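Local coordinates for TSSL1 (Pseudomonas aeruginosa, PDB 4B62), which probably anchors the type VI secretion system to the cell wall, this chain being its OmpA-like peptidoglycan-binding module, at residues R15-L20 and V29-A34; V35-V40 and E148-A153; R43-F48 and G140-R145; G75-T80 and A118-A123. All coordinates share one frame; numbering follows the deposited sequence.

Interaction 1 of 4, residues R15-L20 and V29-A34; sequences RLARFL and VAVEDA
The carboxylate of Asp33 faces residues 15-20 with both oxygens used on their syn sides. Leu16 N donates to Asp33 OD1 at 2.9 Å from a position 34° out of the carboxylate plane, while Ala17 N meets the syn lone pair of Asp33 OD2 over a longer 3.3 Å. A second flat group, the guanidinium of Arg18, carries Phe19 CZ over the centre of one face and Arg15 NH2 toward the rim of the other; at its edge Arg18 NE donates to Arg15 O at 2.9 Å. A water accepts from Arg18 N and donates to Asp33 OD2, so one carboxylate gathers three successive amides, two directly and one through water. These N-H groups would favour its negative charge. Beside this polar grip, Val31 splits its methyls: CG1, anti to the backbone N (chi1 -180°), lies 4.0 Å from Ala17 CB, and CG2 lies 4.0 Å from Leu20 CD1, Leu20 and Val31 crossing at about a right angle. Ser38, on strand 37-43 beside edge strand 30-33, has its OG hydrogen-bonded to Asp33 OD1 in the conformer described, one of two modelled. Ala17 and Val31 both touch Ile24 of helix 21-25, and Leu16 reaches Ala69 of helix 60-72.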
loop_
_atom_site.group_PDB
_atom_site.type_symbol
_atom_site.label_atom_id
_atom_site.label_comp_id
_atom_site.label_asym_id
_atom_site.label_seq_id
_atom_site.Cartn_x
_atom_site.Cartn_y
_atom_site.Cartn_z
ATOM N N ARG A 15 0.243 15.395 -6.645
ATOM C CA ARG A 15 1.597 15.428 -6.076
ATOM C C ARG A 15 1.531 15.155 -4.572
ATOM O O ARG A 15 0.949 15.947 -3.825
ATOM C CB ARG A 15 2.250 16.794 -6.308
ATOM C CG ARG A 15 2.541 17.145 -7.770
ATOM C CD ARG A 15 3.210 18.513 -7.902
ATOM N NE ARG A 15 2.318 19.624 -7.530
ATOM C CZ ARG A 15 2.565 20.548 -6.595
ATOM N NH1 ARG A 15 3.695 20.539 -5.891
ATOM N NH2 ARG A 15 1.666 21.499 -6.359
ATOM N N LEU A 16 2.120 14.040 -4.136
ATOM C CA LEU A 16 2.083 13.646 -2.724
ATOM C C LEU A 16 3.413 13.696 -1.973
ATOM O O LEU A 16 3.387 13.763 -0.751
ATOM C CB LEU A 16 1.515 12.234 -2.564
ATOM C CG LEU A 16 0.065 11.986 -2.974
ATOM C CD1 LEU A 16 -0.274 10.528 -2.683
ATOM C CD2 LEU A 16 -0.923 12.933 -2.288
ATOM N N ALA A 17 4.555 13.653 -2.657
ATOM C CA ALA A 17 5.847 13.577 -1.968
ATOM C C ALA A 17 5.999 14.738 -0.988
ATOM O O ALA A 17 6.523 14.571 0.121
ATOM C CB ALA A 17 6.995 13.557 -2.963
ATOM N N ARG A 18 5.494 15.904 -1.388
ATOM C CA ARG A 18 5.530 17.100 -0.560
ATOM C C ARG A 18 4.825 16.965 0.791
ATOM O O ARG A 18 5.082 17.761 1.687
ATOM C CB ARG A 18 4.939 18.284 -1.331
ATOM C CG ARG A 18 3.451 18.165 -1.639
ATOM C CD ARG A 18 3.038 19.102 -2.772
ATOM N NE ARG A 18 1.724 18.730 -3.314
ATOM C CZ ARG A 18 0.647 19.515 -3.382
ATOM N NH1 ARG A 18 0.664 20.774 -2.938
ATOM N NH2 ARG A 18 -0.478 19.023 -3.898
ATOM N N PHE A 19 3.937 15.980 0.935
ATOM C CA PHE A 19 3.219 15.760 2.199
ATOM C C PHE A 19 3.766 14.592 3.014
ATOM O O PHE A 19 3.259 14.308 4.108
ATOM C CB PHE A 19 1.748 15.484 1.928
ATOM C CG PHE A 19 1.056 16.575 1.182
ATOM C CD1 PHE A 19 1.033 17.865 1.685
ATOM C CD2 PHE A 19 0.425 16.316 -0.019
ATOM C CE1 PHE A 19 0.395 18.881 1.004
ATOM C CE2 PHE A 19 -0.216 17.326 -0.706
ATOM C CZ PHE A 19 -0.235 18.613 -0.196
ATOM N N LEU A 20 4.790 13.924 2.483
ATOM C CA LEU A 20 5.308 12.695 3.068
ATOM C C LEU A 20 6.833 12.720 3.244
ATOM O O LEU A 20 7.500 11.683 3.208
ATOM C CB LEU A 20 4.865 11.503 2.203
ATOM C CG LEU A 20 3.349 11.248 2.174
ATOM C CD1 LEU A 20 2.996 10.189 1.139
ATOM C CD2 LEU A 20 2.798 10.862 3.539
ATOM N N VAL A 29 8.231 4.868 3.073
ATOM C CA VAL A 29 7.504 4.849 1.803
ATOM C C VAL A 29 8.408 5.370 0.710
ATOM O O VAL A 29 9.423 6.016 0.980
ATOM C CB VAL A 29 6.218 5.718 1.828
ATOM C CG1 VAL A 29 5.367 5.408 3.049
ATOM C CG2 VAL A 29 6.534 7.208 1.763
ATOM N N ALA A 30 8.010 5.083 -0.528
ATOM C CA ALA A 30 8.565 5.755 -1.691
ATOM C C ALA A 30 7.412 6.323 -2.503
ATOM O O ALA A 30 6.340 5.728 -2.566
ATOM C CB ALA A 30 9.411 4.800 -2.519
ATOM N N VAL A 31 7.629 7.481 -3.108
ATOM C CA VAL A 31 6.563 8.179 -3.816
ATOM C C VAL A 31 7.041 8.549 -5.209
ATOM O O VAL A 31 8.093 9.169 -5.372
ATOM C CB VAL A 31 6.117 9.450 -3.072
ATOM C CG1 VAL A 31 4.996 10.168 -3.824
ATOM C CG2 VAL A 31 5.670 9.115 -1.658
ATOM N N GLU A 32 6.266 8.130 -6.200
ATOM C CA GLU A 32 6.453 8.537 -7.589
ATOM C C GLU A 32 5.366 9.549 -7.925
ATOM O O GLU A 32 4.193 9.180 -7.991
ATOM C CB GLU A 32 6.356 7.319 -8.518
ATOM C CG GLU A 32 6.568 7.665 -9.989
ATOM C CD GLU A 32 6.328 6.526 -10.987
ATOM O OE1 GLU A 32 5.987 5.382 -10.598
ATOM O OE2 GLU A 32 6.487 6.801 -12.203
ATOM N N ASP A 33 5.747 10.810 -8.134
ATOM C CA ASP A 33 4.822 11.842 -8.596
ATOM C C ASP A 33 4.934 11.869 -10.116
ATOM O O ASP A 33 5.852 12.474 -10.692
ATOM C CB ASP A 33 5.143 13.207 -7.980
ATOM C CG ASP A 33 4.765 13.308 -6.499
ATOM O OD1 ASP A 33 3.818 12.625 -6.058
ATOM O OD2 ASP A 33 5.400 14.106 -5.783
ATOM N N ALA A 34 4.009 11.156 -10.746
ATOM C CA ALA A 34 3.988 10.959 -12.197
ATOM C C ALA A 34 3.047 11.961 -12.862
ATOM O O ALA A 34 2.401 12.777 -12.195
ATOM C CB ALA A 34 3.556 9.535 -12.510
HETATM O O HOH W 1 5.006 16.488 -4.231
#

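Interaction 2 of 4, residues V35-V40 and E148-A153; sequences VDRSVV and EITVFA. With EDO (1,2-ethanediol), chain B.
Arg37 and Thr150 meet through their aliphatic parts, Arg37 CG lying 3.6 Å from Thr150 CG2. Arg37 also runs beside Phe152, pointing the same way, with Arg37 CG 3.8 Å from Phe152 CD1 and the guanidinium turned 29° from the ring plane. Thr150 CG2 also sits over one face of that ring, toward its rim. Farther along, Val39 lies alongside Thr150, its CG2 3.6 Å from Thr150 OG1. A molecule of 1,2-ethanediol, probably from the crystallisation liquor, is bound beside these side chains: its O1 takes a hydrogen bond from Arg37 NH1 at 2.9 Å and shares another with Thr150 OG1. Strands 37-43 and 146-152 run antiparallel here and are neighbours in the mixed sheet of the OmpA-like fold, with the last strand, 146-152, at its centre between 37-43 and 77-82. Two hydrogen-bonded pairs set the register. Ser38 and Val151 exchange bonds of 2.9 Å between Ser38 N and Val151 O and in the reverse direction, and Val40 and Ile149 do the same, with Val40 N 2.8 Å from Ile149 O. The bend of Arg37 at chi3 (-73°) places NE, which makes a salt bridge with Asp36 OD1 at 2.9 Å and holds the guanidinium at its edge. Next to this pair a water accepts from Ala153 N and donates to Asp36 O.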
loop_
_atom_site.group_PDB
_atom_site.type_symbol
_atom_site.label_atom_id
_atom_site.label_comp_id
_atom_site.label_asym_id
_atom_site.label_seq_id
_atom_site.Cartn_x
_atom_site.Cartn_y
_atom_site.Cartn_z
ATOM N N VAL A 35 2.973 11.895 -14.193
ATOM C CA VAL A 35 2.209 12.867 -14.974
ATOM C C VAL A 35 0.716 12.929 -14.611
ATOM O O VAL A 35 0.112 13.997 -14.604
ATOM C CB VAL A 35 2.404 12.612 -16.496
ATOM C CG1 VAL A 35 1.881 11.240 -16.915
ATOM C CG2 VAL A 35 1.757 13.707 -17.326
ATOM N N ASP A 36 0.140 11.776 -14.283
ATOM C CA ASP A 36 -1.303 11.632 -14.111
ATOM C C ASP A 36 -1.707 10.897 -12.827
ATOM O O ASP A 36 -2.881 10.582 -12.643
ATOM C CB ASP A 36 -1.851 10.852 -15.322
ATOM C CG ASP A 36 -1.158 9.490 -15.536
ATOM O OD1 ASP A 36 -0.390 9.004 -14.676
ATOM O OD2 ASP A 36 -1.385 8.888 -16.599
ATOM N N ARG A 37 -0.726 10.627 -11.961
ATOM C CA ARG A 37 -0.883 9.770 -10.789
ATOM C C ARG A 37 0.239 10.087 -9.828
ATOM O O ARG A 37 1.327 10.455 -10.266
ATOM C CB ARG A 37 -0.651 8.279 -11.142
ATOM C CG ARG A 37 -1.734 7.562 -11.925
ATOM C CD ARG A 37 -1.242 6.200 -12.401
ATOM N NE ARG A 37 -0.289 6.339 -13.499
ATOM C CZ ARG A 37 0.677 5.469 -13.814
ATOM N NH1 ARG A 37 0.871 4.341 -13.135
ATOM N NH2 ARG A 37 1.463 5.731 -14.842
ATOM N N SER A 38 -0.018 9.930 -8.530
ATOM C CA SER A 38 1.059 9.786 -7.559
ATOM C C SER A 38 0.927 8.385 -6.974
ATOM O O SER A 38 -0.165 7.982 -6.588
ATOM C CB SER A 38 0.976 10.859 -6.480
ATOM O OG SER A 38 2.063 10.773 -5.579
ATOM N N VAL A 39 2.036 7.648 -6.944
ATOM C CA VAL A 39 2.041 6.266 -6.474
ATOM C C VAL A 39 2.892 6.170 -5.216
ATOM O O VAL A 39 4.097 6.449 -5.245
ATOM C CB VAL A 39 2.567 5.284 -7.544
ATOM C CG1 VAL A 39 2.427 3.848 -7.042
ATOM C CG2 VAL A 39 1.813 5.475 -8.862
ATOM N N VAL A 40 2.264 5.760 -4.114
ATOM C CA VAL A 40 2.964 5.568 -2.849
ATOM C C VAL A 40 3.170 4.071 -2.658
ATOM O O VAL A 40 2.207 3.313 -2.570
ATOM C CB VAL A 40 2.170 6.131 -1.663
ATOM C CG1 VAL A 40 2.983 5.995 -0.379
ATOM C CG2 VAL A 40 1.761 7.577 -1.911
ATOM N N GLU A 148 0.798 -0.705 -3.340
ATOM C CA GLU A 148 0.991 0.495 -4.123
ATOM C C GLU A 148 -0.318 1.254 -4.090
ATOM O O GLU A 148 -1.354 0.743 -4.531
ATOM C CB GLU A 148 1.423 0.167 -5.557
ATOM C CG GLU A 148 2.802 -0.473 -5.634
ATOM C CD GLU A 148 3.345 -0.662 -7.052
ATOM O OE1 GLU A 148 2.721 -0.148 -8.020
ATOM O OE2 GLU A 148 4.409 -1.328 -7.185
ATOM N N ILE A 149 -0.264 2.468 -3.560
ATOM C CA ILE A 149 -1.435 3.317 -3.409
ATOM C C ILE A 149 -1.348 4.409 -4.488
ATOM O O ILE A 149 -0.476 5.273 -4.437
ATOM C CB ILE A 149 -1.484 3.965 -2.015
ATOM C CG1 ILE A 149 -1.499 2.888 -0.928
ATOM C CG2 ILE A 149 -2.702 4.868 -1.869
ATOM C CD1 ILE A 149 -1.236 3.410 0.471
ATOM N N THR A 150 -2.235 4.345 -5.474
ATOM C CA THR A 150 -2.221 5.282 -6.581
ATOM C C THR A 150 -3.346 6.277 -6.389
ATOM O O THR A 150 -4.503 5.882 -6.282
ATOM C CB THR A 150 -2.413 4.540 -7.915
ATOM O OG1 THR A 150 -1.285 3.692 -8.156
ATOM C CG2 THR A 150 -2.547 5.507 -9.074
ATOM N N VAL A 151 -3.002 7.565 -6.348
ATOM C CA VAL A 151 -4.002 8.629 -6.377
ATOM C C VAL A 151 -3.930 9.261 -7.763
ATOM O O VAL A 151 -2.864 9.664 -8.238
ATOM C CB VAL A 151 -3.853 9.694 -5.254
ATOM C CG1 VAL A 151 -2.583 10.494 -5.385
ATOM C CG2 VAL A 151 -5.047 10.642 -5.265
ATOM N N PHE A 152 -5.089 9.352 -8.380
ATOM C CA PHE A 152 -5.241 9.952 -9.691
ATOM C C PHE A 152 -5.478 11.459 -9.573
ATOM O O PHE A 152 -5.676 11.987 -8.495
ATOM C CB PHE A 152 -6.408 9.280 -10.412
ATOM C CG PHE A 152 -6.183 7.814 -10.668
ATOM C CD1 PHE A 152 -5.512 7.402 -11.800
ATOM C CD2 PHE A 152 -6.629 6.840 -9.783
ATOM C CE1 PHE A 152 -5.299 6.056 -12.059
ATOM C CE2 PHE A 152 -6.418 5.490 -10.025
ATOM C CZ PHE A 152 -5.751 5.100 -11.165
ATOM N N ALA A 153 -5.450 12.161 -10.693
ATOM C CA ALA A 153 -5.661 13.610 -10.690
ATOM C C ALA A 153 -7.005 14.013 -10.087
ATOM O O ALA A 153 -8.022 13.347 -10.311
ATOM C CB ALA A 153 -5.555 14.151 -12.103
HETATM C C1 EDO B . 0.101 1.948 -10.513
HETATM O O1 EDO B . -0.400 3.280 -10.731
HETATM C C2 EDO B . 1.129 1.513 -11.558
HETATM O O2 EDO B . 2.271 2.384 -11.538
HETATM O O HOH W 2 -5.408 10.987 -13.414
#

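Interaction 3 of 4, residues R43-F48 and G140-R145; sequences RGDELF and GRARNR
Asp45 and Arg145 are brought together by their torsions: CG of Asp45 stands anti to the carbonyl carbon (chi1 -52°), and Arg145 bends at chi3 (-56°), which places NE beside the water shared with Asp45. In the conformer described for Asp45, one of two modelled, Arg145 NH2 donates to the syn lone pair of OD1 at 3.1 Å. This salt bridge lies in the guanidinium plane, although the carboxylate is turned 58° from it. That water accepts from Arg145 NE and donates to the same OD1, and Ala142 CA covers the rim of one guanidinium face. The backbone supplies the second link: Gly44 N donates to Arg145 O at 2.8 Å. Arg43, also modelled twice, extends alongside Arg143, its NH2 3.3 Å from Arg143 CG. Arg143 NH2 has a salt bridge to Glu139 in the same helix, and Arg145 NH1 has one to Asp84. The contact joins the turn after strand 37-43 to the end of helix 138-144. Asp84 and, in the conformer described, Asp45 would limit the rotation of the Arg145 guanidinium and balance its charge. In the conformer described, Arg43 NH2 lies 4.5 Å from Arg143 NE; these like charges probably repel, partly offset by Glu139.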
loop_
_atom_site.group_PDB
_atom_site.type_symbol
_atom_site.label_atom_id
_atom_site.label_comp_id
_atom_site.label_asym_id
_atom_site.label_seq_id
_atom_site.Cartn_x
_atom_site.Cartn_y
_atom_site.Cartn_z
ATOM N N ARG A 43 6.242 -1.090 1.662
ATOM C CA ARG A 43 6.518 -2.489 1.953
ATOM C C ARG A 43 5.502 -2.995 2.988
ATOM O O ARG A 43 5.145 -2.271 3.939
ATOM C CB ARG A 43 7.933 -2.675 2.521
ATOM C CG ARG A 43 9.135 -2.503 1.587
ATOM C CD ARG A 43 10.389 -2.830 2.408
ATOM N NE ARG A 43 11.682 -2.892 1.717
ATOM C CZ ARG A 43 12.497 -1.855 1.504
ATOM N NH1 ARG A 43 12.148 -0.627 1.874
ATOM N NH2 ARG A 43 13.666 -2.046 0.890
ATOM N N GLY A 44 5.065 -4.239 2.827
ATOM C CA GLY A 44 4.154 -4.845 3.802
ATOM C C GLY A 44 4.696 -4.790 5.220
ATOM O O GLY A 44 3.928 -4.645 6.165
ATOM N N ASP A 45 6.020 -4.902 5.363
ATOM C CA ASP A 45 6.648 -4.893 6.687
ATOM C C ASP A 45 6.412 -3.583 7.441
ATOM O O ASP A 45 6.553 -3.550 8.659
ATOM C CB ASP A 45 8.167 -5.118 6.607
ATOM C CG ASP A 45 8.559 -6.350 5.804
ATOM O OD1 ASP A 45 7.916 -7.413 5.931
ATOM O OD2 ASP A 45 9.543 -6.246 5.041
ATOM N N GLU A 46 6.096 -2.500 6.734
ATOM C CA GLU A 46 5.828 -1.208 7.371
ATOM C C GLU A 46 4.422 -1.093 7.949
ATOM O O GLU A 46 4.153 -0.120 8.648
ATOM C CB GLU A 46 6.062 -0.048 6.394
ATOM C CG GLU A 46 7.471 0.023 5.825
ATOM C CD GLU A 46 8.553 0.263 6.856
ATOM O OE1 GLU A 46 8.236 0.708 7.980
ATOM O OE2 GLU A 46 9.724 0.002 6.516
ATOM N N LEU A 47 3.547 -2.060 7.639
ATOM C CA LEU A 47 2.126 -2.000 8.000
ATOM C C LEU A 47 1.613 -3.199 8.769
ATOM O O LEU A 47 0.819 -3.035 9.691
ATOM C CB LEU A 47 1.289 -1.844 6.731
ATOM C CG LEU A 47 1.462 -0.497 6.025
ATOM C CD1 LEU A 47 0.787 -0.578 4.664
ATOM C CD2 LEU A 47 0.926 0.683 6.829
ATOM N N PHE A 48 2.036 -4.396 8.356
ATOM C CA PHE A 48 1.412 -5.645 8.768
ATOM C C PHE A 48 2.431 -6.549 9.451
ATOM O O PHE A 48 3.595 -6.596 9.051
ATOM C CB PHE A 48 0.903 -6.440 7.549
ATOM C CG PHE A 48 0.096 -5.643 6.547
ATOM C CD1 PHE A 48 -1.202 -5.264 6.809
ATOM C CD2 PHE A 48 0.661 -5.274 5.324
ATOM C CE1 PHE A 48 -1.922 -4.535 5.888
ATOM C CE2 PHE A 48 -0.062 -4.546 4.411
ATOM C CZ PHE A 48 -1.352 -4.181 4.698
ATOM N N GLY A 140 14.891 -8.868 -1.237
ATOM C CA GLY A 140 14.080 -8.716 -2.431
ATOM C C GLY A 140 12.646 -9.125 -2.185
ATOM O O GLY A 140 11.716 -8.426 -2.599
ATOM N N ARG A 141 12.453 -10.244 -1.494
ATOM C CA ARG A 141 11.097 -10.654 -1.158
ATOM C C ARG A 141 10.373 -9.585 -0.338
ATOM O O ARG A 141 9.180 -9.340 -0.539
ATOM C CB ARG A 141 11.104 -12.017 -0.450
ATOM C CG ARG A 141 11.540 -13.151 -1.374
ATOM C CD ARG A 141 11.387 -14.507 -0.746
ATOM N NE ARG A 141 12.270 -14.764 0.388
ATOM C CZ ARG A 141 13.498 -15.274 0.307
ATOM N NH1 ARG A 141 14.048 -15.554 -0.872
ATOM N NH2 ARG A 141 14.185 -15.518 1.428
ATOM N N ALA A 142 11.093 -8.967 0.607
ATOM C CA ALA A 142 10.511 -7.928 1.439
ATOM C C ALA A 142 10.113 -6.695 0.634
ATOM O O ALA A 142 9.165 -6.017 0.991
ATOM C CB ALA A 142 11.454 -7.558 2.575
ATOM N N ARG A 143 10.835 -6.404 -0.452
ATOM C CA ARG A 143 10.443 -5.310 -1.353
ATOM C C ARG A 143 9.206 -5.689 -2.198
ATOM O O ARG A 143 8.380 -4.824 -2.520
ATOM C CB ARG A 143 11.602 -4.901 -2.267
ATOM C CG ARG A 143 12.656 -4.129 -1.507
ATOM C CD ARG A 143 13.713 -3.493 -2.364
ATOM N NE ARG A 143 14.726 -4.459 -2.745
ATOM C CZ ARG A 143 15.148 -4.674 -3.993
ATOM N NH1 ARG A 143 14.653 -3.979 -5.013
ATOM N NH2 ARG A 143 16.082 -5.596 -4.225
ATOM N N ASN A 144 9.067 -6.965 -2.551
ATOM C CA ASN A 144 7.916 -7.396 -3.361
ATOM C C ASN A 144 6.612 -7.412 -2.584
ATOM O O ASN A 144 5.561 -7.054 -3.124
ATOM C CB ASN A 144 8.149 -8.756 -3.999
ATOM C CG ASN A 144 9.109 -8.677 -5.173
ATOM O OD1 ASN A 144 9.206 -7.642 -5.809
ATOM N ND2 ASN A 144 9.830 -9.763 -5.445
ATOM N N ARG A 145 6.684 -7.809 -1.310
ATOM C CA ARG A 145 5.521 -7.761 -0.420
ATOM C C ARG A 145 5.238 -6.297 -0.116
ATOM O O ARG A 145 5.998 -5.647 0.602
ATOM C CB ARG A 145 5.776 -8.517 0.896
ATOM C CG ARG A 145 6.123 -9.980 0.765
ATOM C CD ARG A 145 6.107 -10.709 2.088
ATOM N NE ARG A 145 6.988 -10.124 3.091
ATOM C CZ ARG A 145 8.270 -10.424 3.259
ATOM N NH1 ARG A 145 8.878 -11.303 2.488
ATOM N NH2 ARG A 145 8.952 -9.817 4.221
HETATM O O HOH W 3 5.387 -8.036 4.302
#

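Interaction 4 of 4, residues G75-T80 and A118-A123; sequences GQVLVT and AGRFTA
Val77 and Phe121 form the tight part of this contact, lying side by side and pointing the same way on the face that also carries Val79 and Ala123. Val77 CB approaches Phe121 CD2 to 3.4 Å, and both valine methyls also lie against that side of the ring. Leu70 of helix 60-72 touches both residues, while Leu111 and Thr115 of helix 96-115 pack on Phe121. At the start of the strands Arg120 keeps the polar backbone engaged: CG is anti to the backbone N (chi1 179°), and the extended chain carries NE to Gly75 O, where Arg120 NE at 2.8 Å and Arg120 NH2 at 3.1 Å both donate to that one oxygen, side-on. Arg120 NH2 also reaches Leu70 O, and Arg120 NH1 pairs with Asp117. Strands 77-82 and 121-125 are neighbouring parallel strands of a beta-alpha-beta crossover whose connecting helix is 96-115; their axes here are 22° apart in direction. The backbone bonds follow in turn, Val77 N to Arg120 O at 2.9 Å, Thr122 N to Val77 O at 3.1 Å and Val79 N to Thr122 O at 2.8 Å. The face with Leu78 and Thr122 is looser and wetter. There Leu78 CD1 comes no nearer than 3.8 Å to Thr122 OG1, crossing it obliquely. Gln76, bent at chi2 (73°), swings its amide across to residues 118-123, NE2 donating in the carbonyl plane to Gly119 O at 3.0 Å. One water bridges Gln76 NE2, Val77 O and Thr122 OG1.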
loop_
_atom_site.group_PDB
_atom_site.type_symbol
_atom_site.label_atom_id
_atom_site.label_comp_id
_atom_site.label_asym_id
_atom_site.label_seq_id
_atom_site.Cartn_x
_atom_site.Cartn_y
_atom_site.Cartn_z
ATOM N N GLY A 75 -8.246 13.007 -5.744
ATOM C CA GLY A 75 -8.422 12.035 -6.810
ATOM C C GLY A 75 -8.917 10.687 -6.303
ATOM O O GLY A 75 -8.818 10.362 -5.111
ATOM N N GLN A 76 -9.461 9.901 -7.225
ATOM C CA GLN A 76 -9.768 8.489 -6.995
ATOM C C GLN A 76 -8.488 7.755 -6.557
ATOM O O GLN A 76 -7.383 8.165 -6.932
ATOM C CB GLN A 76 -10.291 7.880 -8.300
ATOM C CG GLN A 76 -10.854 6.465 -8.200
ATOM C CD GLN A 76 -12.188 6.387 -7.508
ATOM O OE1 GLN A 76 -12.879 7.392 -7.366
ATOM N NE2 GLN A 76 -12.576 5.179 -7.113
ATOM N N VAL A 77 -8.640 6.675 -5.788
ATOM C CA VAL A 77 -7.495 5.942 -5.270
ATOM C C VAL A 77 -7.625 4.456 -5.535
ATOM O O VAL A 77 -8.662 3.844 -5.263
ATOM C CB VAL A 77 -7.299 6.176 -3.756
ATOM C CG1 VAL A 77 -6.107 5.377 -3.249
ATOM C CG2 VAL A 77 -7.094 7.656 -3.492
ATOM N N LEU A 78 -6.556 3.884 -6.085
ATOM C CA LEU A 78 -6.428 2.436 -6.300
ATOM C C LEU A 78 -5.333 1.905 -5.375
ATOM O O LEU A 78 -4.246 2.495 -5.295
ATOM C CB LEU A 78 -6.068 2.153 -7.761
ATOM C CG LEU A 78 -5.647 0.723 -8.105
ATOM C CD1 LEU A 78 -6.837 -0.222 -8.032
ATOM C CD2 LEU A 78 -4.957 0.673 -9.467
ATOM N N VAL A 79 -5.626 0.799 -4.694
ATOM C CA VAL A 79 -4.636 0.117 -3.882
ATOM C C VAL A 79 -4.401 -1.270 -4.469
ATOM O O VAL A 79 -5.327 -2.085 -4.520
ATOM C CB VAL A 79 -5.076 -0.014 -2.407
ATOM C CG1 VAL A 79 -3.940 -0.599 -1.581
ATOM C CG2 VAL A 79 -5.520 1.322 -1.855
ATOM N N THR A 80 -3.177 -1.547 -4.906
ATOM C CA THR A 80 -2.819 -2.892 -5.340
ATOM C C THR A 80 -1.938 -3.535 -4.278
ATOM O O THR A 80 -1.091 -2.867 -3.659
ATOM C CB THR A 80 -2.125 -2.914 -6.706
ATOM O OG1 THR A 80 -0.892 -2.192 -6.654
ATOM C CG2 THR A 80 -3.047 -2.313 -7.780
ATOM N N ALA A 118 -16.695 7.400 0.509
ATOM C CA ALA A 118 -17.162 6.057 0.162
ATOM C C ALA A 118 -17.192 5.878 -1.349
ATOM O O ALA A 118 -17.868 6.615 -2.052
ATOM C CB ALA A 118 -18.547 5.823 0.749
ATOM N N GLY A 119 -16.453 4.889 -1.839
ATOM C CA GLY A 119 -16.371 4.595 -3.273
ATOM C C GLY A 119 -15.119 5.152 -3.926
ATOM O O GLY A 119 -14.800 4.816 -5.071
ATOM N N ARG A 120 -14.390 5.980 -3.185
ATOM C CA ARG A 120 -13.146 6.582 -3.650
ATOM C C ARG A 120 -11.990 5.603 -3.734
ATOM O O ARG A 120 -11.069 5.829 -4.500
ATOM C CB ARG A 120 -12.772 7.731 -2.723
ATOM C CG ARG A 120 -11.481 8.441 -3.055
ATOM C CD ARG A 120 -11.273 9.667 -2.192
ATOM N NE ARG A 120 -10.051 10.333 -2.592
ATOM C CZ ARG A 120 -9.360 11.205 -1.866
ATOM N NH1 ARG A 120 -9.779 11.575 -0.656
ATOM N NH2 ARG A 120 -8.241 11.706 -2.364
ATOM N N PHE A 121 -12.026 4.547 -2.919
ATOM C CA PHE A 121 -10.917 3.591 -2.814
ATOM C C PHE A 121 -11.350 2.229 -3.288
ATOM O O PHE A 121 -12.388 1.721 -2.851
ATOM C CB PHE A 121 -10.458 3.462 -1.349
ATOM C CG PHE A 121 -9.939 4.735 -0.784
ATOM C CD1 PHE A 121 -10.819 5.681 -0.282
ATOM C CD2 PHE A 121 -8.591 5.024 -0.798
ATOM C CE1 PHE A 121 -10.356 6.893 0.183
ATOM C CE2 PHE A 121 -8.121 6.232 -0.323
ATOM C CZ PHE A 121 -9.005 7.165 0.176
ATOM N N THR A 122 -10.566 1.633 -4.172
ATOM C CA THR A 122 -10.758 0.243 -4.509
ATOM C C THR A 122 -9.439 -0.471 -4.381
ATOM O O THR A 122 -8.368 0.165 -4.332
ATOM C CB THR A 122 -11.330 0.045 -5.914
ATOM O OG1 THR A 122 -10.389 0.514 -6.883
ATOM C CG2 THR A 122 -12.646 0.796 -6.070
ATOM N N ALA A 123 -9.534 -1.790 -4.323
ATOM C CA ALA A 123 -8.393 -2.650 -4.055
ATOM C C ALA A 123 -8.345 -3.867 -4.950
ATOM O O ALA A 123 -9.380 -4.406 -5.333
ATOM C CB ALA A 123 -8.421 -3.115 -2.608
HETATM O O HOH W 4 -10.433 3.187 -7.265
#

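From the N terminus, interaction 1 closes a short loop around helix 21-25 and lays the leading segment on the edge strand 30-33. It ends before interaction 2 opens, and the two touch where strands 30-33 and 37-43 pair. Interaction 2 then closes the longest loop, bringing the last strand, 146-152, against 37-43. Interaction 3 is nested within that loop, on the opposite side of the chain's centre, and fastens the turn after 37-43 to helix 138-144. Interaction 4 is nested inside both, joining the parallel strands at the other edge of the sheet. Strand 146-152 pairs with 77-82, so interactions 1, 2 and 4 together span the sheet, while no loops cross.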